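Paenibacillus xanthan lyase (Paenibacillus, PDB 6F2P) cleaves xanthan as a lyase (EC 4.2.2.12), probably by the beta-elimination used throughout polysaccharide lyase family 8. Local coordinates at residues 401-413 / 432-446. Residues are numbered along the deposited sequence; the frame is centred on the assembly and turned at random.
Sequences NNKGWHTGDGMTY and NYRLPGTTVLQNTTQ
His406 projects from its loop into the curve of 432-446 and meets Val440 and Thr444, within the super-sandwich domain of polysaccharide lyase family 8. Its loop is a run of consecutive type I turns. The contact brings together the chain around strands 411-415 and 439-441, outermost strands of two separate sheets. The imidazole is clamped between Val440 CG1 over one face and Trp405 CB over the other. Both ring nitrogens are used: NE2 donates to Thr444 O (2.9 Å), and ND1 to Asp409 OD2, which it meets from above the carboxylate plane. These two bonds fix the ring's rotation.

Trp405 lies flat against Thr445, with Lys403 CA over its other face. Thr445 CB sits over the five-membered ring, 3.7 Å from the centroid. The six-membered ring runs nearly parallel to Tyr433 (planes at 16°), but the rings are slid apart and barely overlap.

Gln446 reaches toward the His406-Asp409 turn with its chain extended and CG anti to the backbone N (chi1 176°). Its NE2 meets the syn lone pair of Asp409 OD1 at 3.1 Å, while OE1 is held by Val476 N.

At the other end, Thr438 CG2 packs against His406 O (3.3 Å) and Asp409 CB. Leu435 CD1 packs against Thr407 CG2 at 3.5 Å. Gly437, in the type II turn from Leu435 to Thr438, brings its CA 3.5 Å from Thr412 OG1, and Thr412 N donates to Pro436 O at 2.9 Å.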
loop_
_atom_site.group_PDB
_atom_site.type_symbol
_atom_site.label_atom_id
_atom_site.label_comp_id
_atom_site.label_asym_id
_atom_site.label_seq_id
_atom_site.Cartn_x
_atom_site.Cartn_y
_atom_site.Cartn_z
ATOM N N ASN A 401 -7.247 -22.046 -10.179
ATOM C CA ASN A 401 -7.546 -21.392 -8.908
ATOM C C ASN A 401 -9.055 -21.252 -8.698
ATOM O O ASN A 401 -9.546 -20.185 -8.325
ATOM C CB ASN A 401 -6.856 -20.024 -8.842
ATOM C CG ASN A 401 -6.726 -19.500 -7.429
ATOM O OD1 ASN A 401 -6.739 -20.270 -6.469
ATOM N ND2 ASN A 401 -6.600 -18.182 -7.291
ATOM N N ASN A 402 -9.785 -22.336 -8.947
ATOM C CA ASN A 402 -11.242 -22.285 -8.968
ATOM C C ASN A 402 -11.851 -22.072 -7.598
ATOM O O ASN A 402 -12.924 -21.486 -7.489
ATOM C CB ASN A 402 -11.832 -23.543 -9.603
ATOM C CG ASN A 402 -11.336 -23.773 -11.010
ATOM O OD1 ASN A 402 -11.072 -22.832 -11.755
ATOM N ND2 ASN A 402 -11.210 -25.035 -11.387
ATOM N N LYS A 403 -11.167 -22.544 -6.556
ATOM C CA LYS A 403 -11.659 -22.402 -5.185
ATOM C C LYS A 403 -10.960 -21.278 -4.399
ATOM O O LYS A 403 -10.903 -21.308 -3.173
ATOM C CB LYS A 403 -11.515 -23.728 -4.438
ATOM C CG LYS A 403 -12.428 -24.833 -4.939
ATOM C CD LYS A 403 -11.791 -26.193 -4.737
ATOM C CE LYS A 403 -12.124 -26.804 -3.396
ATOM N NZ LYS A 403 -11.488 -28.150 -3.217
ATOM N N GLY A 404 -10.438 -20.283 -5.101
ATOM C CA GLY A 404 -9.670 -19.238 -4.451
ATOM C C GLY A 404 -10.518 -18.111 -3.891
ATOM O O GLY A 404 -9.986 -17.061 -3.522
ATOM N N TRP A 405 -11.828 -18.346 -3.815
ATOM C CA TRP A 405 -12.834 -17.339 -3.442
ATOM C C TRP A 405 -12.427 -16.356 -2.343
ATOM O O TRP A 405 -12.633 -15.153 -2.476
ATOM C CB TRP A 405 -14.138 -18.032 -3.022
ATOM C CG TRP A 405 -14.621 -19.072 -4.001
ATOM C CD1 TRP A 405 -15.001 -18.870 -5.301
ATOM C CD2 TRP A 405 -14.773 -20.478 -3.755
ATOM N NE1 TRP A 405 -15.376 -20.065 -5.875
ATOM C CE2 TRP A 405 -15.249 -21.062 -4.944
ATOM C CE3 TRP A 405 -14.555 -21.297 -2.640
ATOM C CZ2 TRP A 405 -15.517 -22.421 -5.044
ATOM C CZ3 TRP A 405 -14.819 -22.644 -2.744
ATOM C CH2 TRP A 405 -15.293 -23.194 -3.934
ATOM N N HIS A 406 -11.850 -16.874 -1.264
ATOM C CA HIS A 406 -11.586 -16.064 -0.086
ATOM C C HIS A 406 -10.096 -15.847 0.192
ATOM O O HIS A 406 -9.727 -15.397 1.274
ATOM C CB HIS A 406 -12.270 -16.690 1.135
ATOM C CG HIS A 406 -13.729 -16.959 0.933
ATOM N ND1 HIS A 406 -14.649 -15.952 0.726
ATOM C CD2 HIS A 406 -14.423 -18.121 0.888
ATOM C CE1 HIS A 406 -15.850 -16.483 0.574
ATOM N NE2 HIS A 406 -15.741 -17.797 0.665
ATOM N N THR A 407 -9.242 -16.147 -0.784
ATOM C CA THR A 407 -7.797 -16.043 -0.577
ATOM C C THR A 407 -7.293 -14.605 -0.371
ATOM O O THR A 407 -6.140 -14.399 0.012
ATOM C CB THR A 407 -6.987 -16.727 -1.714
ATOM O OG1 THR A 407 -7.394 -16.210 -2.988
ATOM C CG2 THR A 407 -7.188 -18.231 -1.693
ATOM N N GLY A 408 -8.156 -13.621 -0.622
ATOM C CA GLY A 408 -7.819 -12.221 -0.413
ATOM C C GLY A 408 -8.700 -11.542 0.633
ATOM O O GLY A 408 -8.686 -10.320 0.774
ATOM N N ASP A 409 -9.462 -12.334 1.380
ATOM C CA ASP A 409 -10.464 -11.794 2.294
ATOM C C ASP A 409 -9.866 -11.485 3.660
ATOM O O ASP A 409 -10.435 -11.836 4.695
ATOM C CB ASP A 409 -11.621 -12.783 2.449
ATOM C CG ASP A 409 -12.574 -12.758 1.275
ATOM O OD1 ASP A 409 -12.234 -12.157 0.227
ATOM O OD2 ASP A 409 -13.669 -13.349 1.398
ATOM N N GLY A 410 -8.722 -10.814 3.662
ATOM C CA GLY A 410 -7.991 -10.611 4.890
ATOM C C GLY A 410 -7.517 -11.953 5.415
ATOM O O GLY A 410 -7.686 -12.268 6.590
ATOM N N MET A 411 -6.921 -12.751 4.537
ATOM C CA MET A 411 -6.414 -14.057 4.929
ATOM C C MET A 411 -5.068 -13.915 5.608
ATOM O O MET A 411 -4.256 -13.084 5.218
ATOM C CB MET A 411 -6.276 -14.965 3.711
ATOM C CG MET A 411 -5.863 -16.387 4.039
ATOM S SD MET A 411 -5.602 -17.343 2.535
ATOM C CE MET A 411 -4.908 -18.853 3.227
ATOM N N THR A 412 -4.829 -14.737 6.622
ATOM C CA THR A 412 -3.557 -14.712 7.326
ATOM C C THR A 412 -2.800 -16.026 7.156
ATOM O O THR A 412 -3.377 -17.111 7.271
ATOM C CB THR A 412 -3.755 -14.419 8.825
ATOM O OG1 THR A 412 -4.504 -15.480 9.427
ATOM C CG2 THR A 412 -4.525 -13.142 8.994
ATOM N N TYR A 413 -1.504 -15.922 6.881
ATOM C CA TYR A 413 -0.648 -17.100 6.787
ATOM C C TYR A 413 0.359 -17.075 7.920
ATOM O O TYR A 413 1.063 -16.082 8.097
ATOM C CB TYR A 413 0.127 -17.106 5.471
ATOM C CG TYR A 413 -0.692 -17.311 4.218
ATOM C CD1 TYR A 413 -1.399 -16.259 3.647
ATOM C CD2 TYR A 413 -0.721 -18.551 3.575
ATOM C CE1 TYR A 413 -2.131 -16.435 2.484
ATOM C CE2 TYR A 413 -1.449 -18.736 2.402
ATOM C CZ TYR A 413 -2.148 -17.672 1.866
ATOM O OH TYR A 413 -2.878 -17.836 0.714
ATOM N N ASN A 432 -11.785 -24.523 1.724
ATOM C CA ASN A 432 -11.577 -23.200 1.137
ATOM C C ASN A 432 -12.692 -22.204 1.437
ATOM O O ASN A 432 -12.620 -21.045 1.024
ATOM C CB ASN A 432 -11.360 -23.297 -0.377
ATOM C CG ASN A 432 -9.975 -23.788 -0.732
ATOM O OD1 ASN A 432 -9.775 -24.971 -1.001
ATOM N ND2 ASN A 432 -9.005 -22.881 -0.721
ATOM N N TYR A 433 -13.721 -22.655 2.146
ATOM C CA TYR A 433 -14.763 -21.746 2.613
ATOM C C TYR A 433 -14.377 -21.128 3.959
ATOM O O TYR A 433 -14.992 -20.161 4.413
ATOM C CB TYR A 433 -16.105 -22.466 2.724
ATOM C CG TYR A 433 -16.640 -23.000 1.410
ATOM C CD1 TYR A 433 -17.164 -22.145 0.448
ATOM C CD2 TYR A 433 -16.641 -24.363 1.140
ATOM C CE1 TYR A 433 -17.656 -22.634 -0.751
ATOM C CE2 TYR A 433 -17.131 -24.860 -0.050
ATOM C CZ TYR A 433 -17.639 -23.995 -0.996
ATOM O OH TYR A 433 -18.129 -24.494 -2.191
ATOM N N ARG A 434 -13.337 -21.687 4.574
ATOM C CA ARG A 434 -12.871 -21.265 5.887
ATOM C C ARG A 434 -11.363 -21.096 5.935
ATOM O O ARG A 434 -10.685 -21.756 6.731
ATOM C CB ARG A 434 -13.289 -22.283 6.948
ATOM C CG ARG A 434 -14.791 -22.324 7.177
ATOM C CD ARG A 434 -15.164 -23.211 8.353
ATOM N NE ARG A 434 -16.572 -23.037 8.703
ATOM C CZ ARG A 434 -17.328 -23.973 9.270
ATOM N NH1 ARG A 434 -16.809 -25.158 9.552
ATOM N NH2 ARG A 434 -18.600 -23.722 9.556
ATOM N N LEU A 435 -10.839 -20.215 5.086
ATOM C CA LEU A 435 -9.419 -19.878 5.098
ATOM C C LEU A 435 -9.065 -18.961 6.290
ATOM O O LEU A 435 -9.817 -18.031 6.622
ATOM C CB LEU A 435 -9.036 -19.215 3.776
ATOM C CG LEU A 435 -9.168 -20.112 2.545
ATOM C CD1 LEU A 435 -8.782 -19.377 1.259
ATOM C CD2 LEU A 435 -8.323 -21.360 2.736
ATOM N N PRO A 436 -7.908 -19.214 6.935
ATOM C CA PRO A 436 -7.532 -18.518 8.178
ATOM C C PRO A 436 -7.554 -16.999 8.063
ATOM O O PRO A 436 -7.161 -16.434 7.037
ATOM C CB PRO A 436 -6.101 -18.989 8.431
ATOM C CG PRO A 436 -6.004 -20.312 7.711
ATOM C CD PRO A 436 -6.882 -20.181 6.503
ATOM N N GLY A 437 -8.039 -16.347 9.112
ATOM C CA GLY A 437 -7.995 -14.900 9.195
ATOM C C GLY A 437 -9.171 -14.215 8.538
ATOM O O GLY A 437 -9.518 -13.092 8.902
ATOM N N THR A 438 -9.787 -14.891 7.575
ATOM C CA THR A 438 -10.846 -14.292 6.769
ATOM C C THR A 438 -12.146 -14.092 7.540
ATOM O O THR A 438 -12.445 -14.843 8.471
ATOM C CB THR A 438 -11.160 -15.160 5.538
ATOM O OG1 THR A 438 -11.464 -16.493 5.963
ATOM C CG2 THR A 438 -9.967 -15.197 4.599
ATOM N N THR A 439 -12.913 -13.083 7.137
ATOM C CA THR A 439 -14.298 -12.954 7.571
ATOM C C THR A 439 -15.198 -13.220 6.375
ATOM O O THR A 439 -15.106 -12.510 5.383
ATOM C CB THR A 439 -14.588 -11.542 8.102
ATOM O OG1 THR A 439 -13.837 -11.329 9.302
ATOM C CG2 THR A 439 -16.063 -11.363 8.388
ATOM N N VAL A 440 -16.062 -14.231 6.462
ATOM C CA VAL A 440 -16.871 -14.655 5.308
ATOM C C VAL A 440 -18.333 -15.009 5.621
ATOM O O VAL A 440 -18.702 -15.228 6.784
ATOM C CB VAL A 440 -16.270 -15.910 4.638
ATOM C CG1 VAL A 440 -14.875 -15.635 4.093
ATOM C CG2 VAL A 440 -16.261 -17.073 5.623
ATOM N N LEU A 441 -19.156 -15.072 4.571
ATOM C CA LEU A 441 -20.484 -15.677 4.665
ATOM C C LEU A 441 -20.291 -17.178 4.575
ATOM O O LEU A 441 -19.593 -17.659 3.678
ATOM C CB LEU A 441 -21.376 -15.232 3.515
ATOM C CG LEU A 441 -21.715 -13.750 3.449
ATOM C CD1 LEU A 441 -22.502 -13.454 2.175
ATOM C CD2 LEU A 441 -22.486 -13.313 4.702
ATOM N N GLN A 442 -20.896 -17.919 5.499
ATOM C CA GLN A 442 -20.615 -19.347 5.624
ATOM C C GLN A 442 -20.929 -20.138 4.359
ATOM O O GLN A 442 -22.032 -20.034 3.803
ATOM C CB GLN A 442 -21.372 -19.943 6.805
ATOM C CG GLN A 442 -21.314 -21.450 6.855
ATOM C CD GLN A 442 -21.953 -22.015 8.103
ATOM O OE1 GLN A 442 -22.841 -21.395 8.689
ATOM N NE2 GLN A 442 -21.495 -23.193 8.527
ATOM N N ASN A 443 -19.942 -20.924 3.922
ATOM C CA ASN A 443 -20.070 -21.820 2.774
ATOM C C ASN A 443 -20.560 -21.114 1.513
ATOM O O ASN A 443 -21.513 -21.547 0.870
ATOM C CB ASN A 443 -20.981 -22.993 3.123
ATOM C CG ASN A 443 -20.898 -24.123 2.112
ATOM O OD1 ASN A 443 -19.928 -24.885 2.093
ATOM N ND2 ASN A 443 -21.923 -24.245 1.276
ATOM N N THR A 444 -19.910 -20.014 1.168
ATOM C CA THR A 444 -20.306 -19.236 0.005
ATOM C C THR A 444 -19.114 -19.019 -0.906
ATOM O O THR A 444 -17.972 -19.292 -0.534
ATOM C CB THR A 444 -20.885 -17.864 0.407
ATOM O OG1 THR A 444 -19.879 -17.083 1.070
ATOM C CG2 THR A 444 -22.078 -18.045 1.329
ATOM N N THR A 445 -19.389 -18.539 -2.111
ATOM C CA THR A 445 -18.328 -18.261 -3.064
ATOM C C THR A 445 -18.253 -16.761 -3.289
ATOM O O THR A 445 -19.059 -16.001 -2.748
ATOM C CB THR A 445 -18.565 -18.965 -4.415
ATOM O OG1 THR A 445 -19.750 -18.440 -5.032
ATOM C CG2 THR A 445 -18.697 -20.475 -4.223
ATOM N N GLN A 446 -17.287 -16.337 -4.092
ATOM C CA GLN A 446 -17.156 -14.930 -4.408
ATOM C C GLN A 446 -16.638 -14.790 -5.820
ATOM O O GLN A 446 -15.687 -15.471 -6.215
ATOM C CB GLN A 446 -16.218 -14.217 -3.413
ATOM C CG GLN A 446 -15.982 -12.750 -3.756
ATOM C CD GLN A 446 -15.030 -12.032 -2.805
ATOM O OE1 GLN A 446 -15.011 -10.799 -2.751
ATOM N NE2 GLN A 446 -14.234 -12.795 -2.059
HETATM O O HOH W 1 -11.596 -19.561 -1.102
HETATM O O HOH W 2 -15.693 -12.511 2.662
#